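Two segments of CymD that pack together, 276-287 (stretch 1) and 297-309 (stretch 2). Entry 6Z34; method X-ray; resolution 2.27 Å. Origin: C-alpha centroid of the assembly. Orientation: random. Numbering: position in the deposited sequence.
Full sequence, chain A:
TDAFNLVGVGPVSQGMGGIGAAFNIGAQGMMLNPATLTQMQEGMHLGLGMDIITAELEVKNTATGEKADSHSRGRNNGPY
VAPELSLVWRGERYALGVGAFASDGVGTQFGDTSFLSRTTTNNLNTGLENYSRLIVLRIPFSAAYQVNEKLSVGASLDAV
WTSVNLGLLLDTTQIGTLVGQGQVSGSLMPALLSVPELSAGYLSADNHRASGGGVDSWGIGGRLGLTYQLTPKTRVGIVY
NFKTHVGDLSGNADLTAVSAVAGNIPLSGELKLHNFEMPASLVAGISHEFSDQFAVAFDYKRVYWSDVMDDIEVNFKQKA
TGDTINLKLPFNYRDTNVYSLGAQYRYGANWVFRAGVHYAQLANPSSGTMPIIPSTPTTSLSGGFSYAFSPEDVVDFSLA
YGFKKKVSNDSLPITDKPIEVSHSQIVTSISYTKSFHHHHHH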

# COMPACT_ATOMS: atom_id res chain seq x y z
N PHE A 276 -7.84 10.08 8.36
CA PHE A 276 -7.07 9.46 7.30
C PHE A 276 -7.83 9.58 6.00
O PHE A 276 -9.07 9.59 5.96
CB PHE A 276 -6.79 7.99 7.59
CG PHE A 276 -5.46 7.74 8.18
CD1 PHE A 276 -4.63 6.77 7.65
CD2 PHE A 276 -5.04 8.46 9.28
CE1 PHE A 276 -3.38 6.52 8.21
CE2 PHE A 276 -3.80 8.23 9.85
CZ PHE A 276 -2.96 7.26 9.31
N GLU A 277 -7.07 9.69 4.93
CA GLU A 277 -7.61 9.71 3.59
C GLU A 277 -6.42 9.40 2.70
O GLU A 277 -5.68 10.32 2.34
CB GLU A 277 -8.26 11.06 3.25
CG GLU A 277 -8.83 11.16 1.83
CD GLU A 277 -9.69 12.40 1.62
OE1 GLU A 277 -9.24 13.49 2.02
OE2 GLU A 277 -10.80 12.28 1.06
N MET A 278 -6.19 8.13 2.42
CA MET A 278 -5.13 7.79 1.50
C MET A 278 -5.31 8.60 0.22
O MET A 278 -6.45 8.90 -0.17
CB MET A 278 -5.11 6.30 1.20
CG MET A 278 -5.51 5.49 2.40
SD MET A 278 -4.93 3.82 2.22
CE MET A 278 -3.25 3.92 2.81
N PRO A 279 -4.23 9.05 -0.40
CA PRO A 279 -4.37 9.99 -1.50
C PRO A 279 -4.75 9.29 -2.79
O PRO A 279 -4.40 8.14 -3.04
CB PRO A 279 -2.98 10.61 -1.60
CG PRO A 279 -2.06 9.53 -1.12
CD PRO A 279 -2.82 8.73 -0.11
N ALA A 280 -5.51 10.02 -3.60
CA ALA A 280 -5.72 9.75 -5.02
C ALA A 280 -4.40 9.55 -5.73
O ALA A 280 -3.36 9.99 -5.24
CB ALA A 280 -6.49 10.91 -5.66
N SER A 281 -4.42 8.87 -6.88
CA SER A 281 -3.24 8.83 -7.74
C SER A 281 -3.69 8.66 -9.18
O SER A 281 -4.78 8.16 -9.47
CB SER A 281 -2.26 7.72 -7.35
OG SER A 281 -2.90 6.46 -7.29
N LEU A 282 -2.83 9.11 -10.08
CA LEU A 282 -3.07 9.04 -11.50
C LEU A 282 -1.91 8.29 -12.12
O LEU A 282 -0.75 8.66 -11.89
CB LEU A 282 -3.20 10.44 -12.11
CG LEU A 282 -3.51 10.46 -13.61
CD1 LEU A 282 -4.94 9.99 -13.90
CD2 LEU A 282 -3.27 11.85 -14.18
N VAL A 283 -2.21 7.23 -12.87
CA VAL A 283 -1.21 6.44 -13.57
C VAL A 283 -1.51 6.50 -15.06
O VAL A 283 -2.61 6.14 -15.49
CB VAL A 283 -1.18 4.99 -13.09
CG1 VAL A 283 -0.07 4.23 -13.80
CG2 VAL A 283 -1.01 4.94 -11.58
N ALA A 284 -0.53 6.94 -15.84
CA ALA A 284 -0.60 6.90 -17.29
C ALA A 284 0.57 6.07 -17.80
O ALA A 284 1.69 6.16 -17.27
CB ALA A 284 -0.54 8.30 -17.90
N GLY A 285 0.31 5.25 -18.81
CA GLY A 285 1.39 4.40 -19.27
C GLY A 285 1.14 3.82 -20.64
O GLY A 285 0.08 4.03 -21.26
N ILE A 286 2.12 3.07 -21.11
CA ILE A 286 2.11 2.57 -22.47
C ILE A 286 2.79 1.20 -22.47
O ILE A 286 3.71 0.95 -21.68
CB ILE A 286 2.82 3.56 -23.41
CG1 ILE A 286 3.00 2.98 -24.80
CG2 ILE A 286 4.15 3.91 -22.86
CD1 ILE A 286 3.60 4.00 -25.74
N SER A 287 2.27 0.32 -23.33
CA SER A 287 2.84 -1.00 -23.59
C SER A 287 3.08 -1.16 -25.09
O SER A 287 2.20 -0.85 -25.90
CB SER A 287 1.91 -2.11 -23.12
OG SER A 287 2.52 -3.36 -23.35
N ALA A 297 7.16 -2.02 -21.32
CA ALA A 297 6.14 -1.15 -20.77
C ALA A 297 6.81 -0.02 -20.00
O ALA A 297 7.92 -0.18 -19.49
CB ALA A 297 5.19 -1.94 -19.87
N PHE A 298 6.13 1.12 -19.94
CA PHE A 298 6.63 2.28 -19.19
C PHE A 298 5.43 3.01 -18.63
O PHE A 298 4.46 3.23 -19.37
CB PHE A 298 7.46 3.23 -20.07
CG PHE A 298 7.76 4.56 -19.41
CD1 PHE A 298 8.89 4.72 -18.61
CD2 PHE A 298 6.93 5.66 -19.59
CE1 PHE A 298 9.17 5.94 -18.00
CE2 PHE A 298 7.20 6.88 -18.98
CZ PHE A 298 8.32 7.02 -18.19
N ASP A 299 5.50 3.38 -17.35
CA ASP A 299 4.38 4.05 -16.68
C ASP A 299 4.88 5.26 -15.91
O ASP A 299 6.00 5.27 -15.37
CB ASP A 299 3.63 3.13 -15.71
CG ASP A 299 2.83 2.04 -16.42
OD1 ASP A 299 3.00 1.85 -17.65
OD2 ASP A 299 1.99 1.40 -15.76
N TYR A 300 4.03 6.28 -15.86
CA TYR A 300 4.27 7.46 -15.06
C TYR A 300 3.13 7.60 -14.08
O TYR A 300 1.96 7.48 -14.46
CB TYR A 300 4.36 8.73 -15.91
CG TYR A 300 4.22 9.95 -15.04
CD1 TYR A 300 5.28 10.37 -14.24
CD2 TYR A 300 3.04 10.67 -14.99
CE1 TYR A 300 5.17 11.49 -13.44
CE2 TYR A 300 2.91 11.79 -14.19
CZ TYR A 300 3.98 12.19 -13.42
OH TYR A 300 3.88 13.30 -12.62
N LYS A 301 3.46 7.89 -12.83
CA LYS A 301 2.41 7.98 -11.82
C LYS A 301 2.66 9.15 -10.88
O LYS A 301 3.77 9.35 -10.39
CB LYS A 301 2.30 6.68 -11.03
CG LYS A 301 1.89 6.94 -9.63
CD LYS A 301 1.50 5.70 -8.92
CE LYS A 301 2.63 5.24 -8.08
NZ LYS A 301 2.05 4.35 -7.07
N ARG A 302 1.60 9.91 -10.63
CA ARG A 302 1.58 11.03 -9.71
C ARG A 302 0.67 10.68 -8.54
O ARG A 302 -0.53 10.43 -8.74
CB ARG A 302 1.09 12.28 -10.42
CG ARG A 302 1.03 13.49 -9.55
CD ARG A 302 2.40 14.10 -9.42
NE ARG A 302 2.29 15.43 -8.86
CZ ARG A 302 2.46 16.55 -9.55
NH1 ARG A 302 2.75 16.50 -10.84
NH2 ARG A 302 2.34 17.72 -8.93
N VAL A 303 1.23 10.66 -7.32
CA VAL A 303 0.45 10.43 -6.11
C VAL A 303 0.20 11.78 -5.44
O VAL A 303 1.13 12.55 -5.23
CB VAL A 303 1.17 9.46 -5.15
CG1 VAL A 303 0.45 9.42 -3.83
CG2 VAL A 303 1.24 8.05 -5.73
N TYR A 304 -1.06 12.06 -5.10
CA TYR A 304 -1.47 13.40 -4.71
C TYR A 304 -1.57 13.51 -3.19
O TYR A 304 -2.64 13.70 -2.61
CB TYR A 304 -2.79 13.77 -5.38
CG TYR A 304 -2.71 13.88 -6.89
CD1 TYR A 304 -2.19 15.02 -7.49
CD2 TYR A 304 -3.16 12.85 -7.71
CE1 TYR A 304 -2.12 15.12 -8.87
CE2 TYR A 304 -3.09 12.94 -9.09
CZ TYR A 304 -2.57 14.08 -9.66
OH TYR A 304 -2.49 14.18 -11.02
N TRP A 305 -0.40 13.43 -2.54
CA TRP A 305 -0.33 13.70 -1.10
C TRP A 305 -0.76 15.12 -0.76
O TRP A 305 -1.37 15.35 0.28
CB TRP A 305 1.08 13.46 -0.59
CG TRP A 305 1.60 12.08 -0.79
CD1 TRP A 305 2.46 11.67 -1.76
CD2 TRP A 305 1.32 10.94 0.02
NE1 TRP A 305 2.73 10.32 -1.62
CE2 TRP A 305 2.04 9.85 -0.53
CE3 TRP A 305 0.54 10.72 1.16
CZ2 TRP A 305 1.99 8.57 0.01
CZ3 TRP A 305 0.49 9.44 1.70
CH2 TRP A 305 1.22 8.39 1.13
N SER A 306 -0.46 16.10 -1.63
CA SER A 306 -0.70 17.49 -1.26
C SER A 306 -2.18 17.77 -1.06
O SER A 306 -2.54 18.67 -0.28
CB SER A 306 -0.13 18.43 -2.33
OG SER A 306 -0.91 18.40 -3.52
N ASP A 307 -3.06 17.00 -1.72
CA ASP A 307 -4.50 17.20 -1.61
C ASP A 307 -5.14 16.37 -0.50
O ASP A 307 -6.36 16.43 -0.33
CB ASP A 307 -5.18 16.92 -2.94
CG ASP A 307 -4.80 17.94 -4.00
OD1 ASP A 307 -5.71 18.59 -4.56
OD2 ASP A 307 -3.59 18.11 -4.26
N VAL A 308 -4.34 15.62 0.26
CA VAL A 308 -4.77 15.15 1.57
C VAL A 308 -4.53 16.30 2.55
O VAL A 308 -3.38 16.63 2.85
CB VAL A 308 -4.00 13.90 2.01
CG1 VAL A 308 -4.30 13.56 3.48
CG2 VAL A 308 -4.33 12.76 1.13
N MET A 309 -5.61 16.90 3.04
CA MET A 309 -5.49 17.87 4.13
C MET A 309 -4.93 17.17 5.36
O MET A 309 -4.74 15.95 5.35
CB MET A 309 -6.84 18.54 4.41
CG MET A 309 -7.37 19.43 3.27
SD MET A 309 -8.60 18.64 2.21
CE MET A 309 -9.26 20.05 1.33
O HOH W 1 1.87 -0.31 -19.00

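Segments 276-287 and 297-309 of CymD pack as two neighbouring antiparallel strands, 281-287 against 297-303, with an angle of 167° between their N-to-C directions and a closest axis approach of 4.6 Å; together the segments bury 844 Å². Backbone hydrogen bonds hold the ladder. Three residue pairs bond reciprocally. Leu282 N donates to Arg302 O (3.0 Å) and Arg302 N to Leu282 O (2.9 Å); Ala284 N donates to Tyr300 O (2.9 Å) and Tyr300 N to Ala284 O (2.7 Å), the latter almost straight at 178°; Ile286 N donates to Phe298 O (2.9 Å) and Phe298 N to Ile286 O (3.0 Å). A seventh bond, Tyr304 N to Ala280 O (3.1 Å, 172°), carries the same pattern on past the Ser281-Val303 pair. The bonded pairs alternate with non-hydrogen-bonded ones, in which the backbones come closer: CA-CA is 4.3 Å for Val283-Lys301 but 5.4 Å for Ala284-Tyr300.

CA-H...O contacts supplement these bonds, because an alpha carbon of a non-hydrogen-bonded pair lies near a carbonyl already engaged by an amide. Lys301 CA lies 3.2 Å from Leu282 O, Ser281 CA 3.3 Å from Arg302 O, and Ala297 CA 3.3 Å from Ile286 O.

Side chains alternate between the two faces of the sheet. Leu282, Ala284, Ile286, Phe298, Tyr300 and Arg302 lie on one; Ser281, Val283, Ser287, Ala297, Asp299, Lys301 and Val303 lie on the other. On the second face, Val283 CG2 meets the aliphatic part of Lys301 at CD (3.7 Å), while the end of the lysine leads away. Gly285 pairs with Asp299 at the shortest CA-CA distance of the register, 4.0 Å, and the carboxylate occupies the space beside the glycine: Asp299 OD1 is 3.4 Å from Gly285 CA. A CB at Gly285 would fall 2.1 Å from Asp299 OD1, a clash, so this carboxylate position depends on the absent side chain. Water 1 donates a hydrogen bond to Asp299 OD1 (2.8 Å) and a weak one to Ile286 O (3.5 Å), linking the side chain to the opposing backbone.

Apolar packing is concentrated beyond the paired strands, around Pro279. Its CG sits 3.7 Å from the centroid of the Trp305 six-membered ring and only 14° off the ring normal, a CH-pi contact over the face. The same CG touches Val303 CG1 (3.7 Å), and Pro279 CB reaches Val308 CG2 (3.7 Å), so the proline is lodged among three side chains of the other segment. Although the CA-to-CB bond of Trp305 points away, the end of its side chain comes nearer and makes this contact possible. Val308 CG2 also approaches Glu277 O closely, at 3.0 Å. The Tyr304 ring meets the first segment at its edge, with Leu282 CB 3.9 Å from CE2 of Tyr304. Ile286 and Phe298, both on the surface, touch more loosely, with Ile286 CG2 4.4 Å from Phe298 CB.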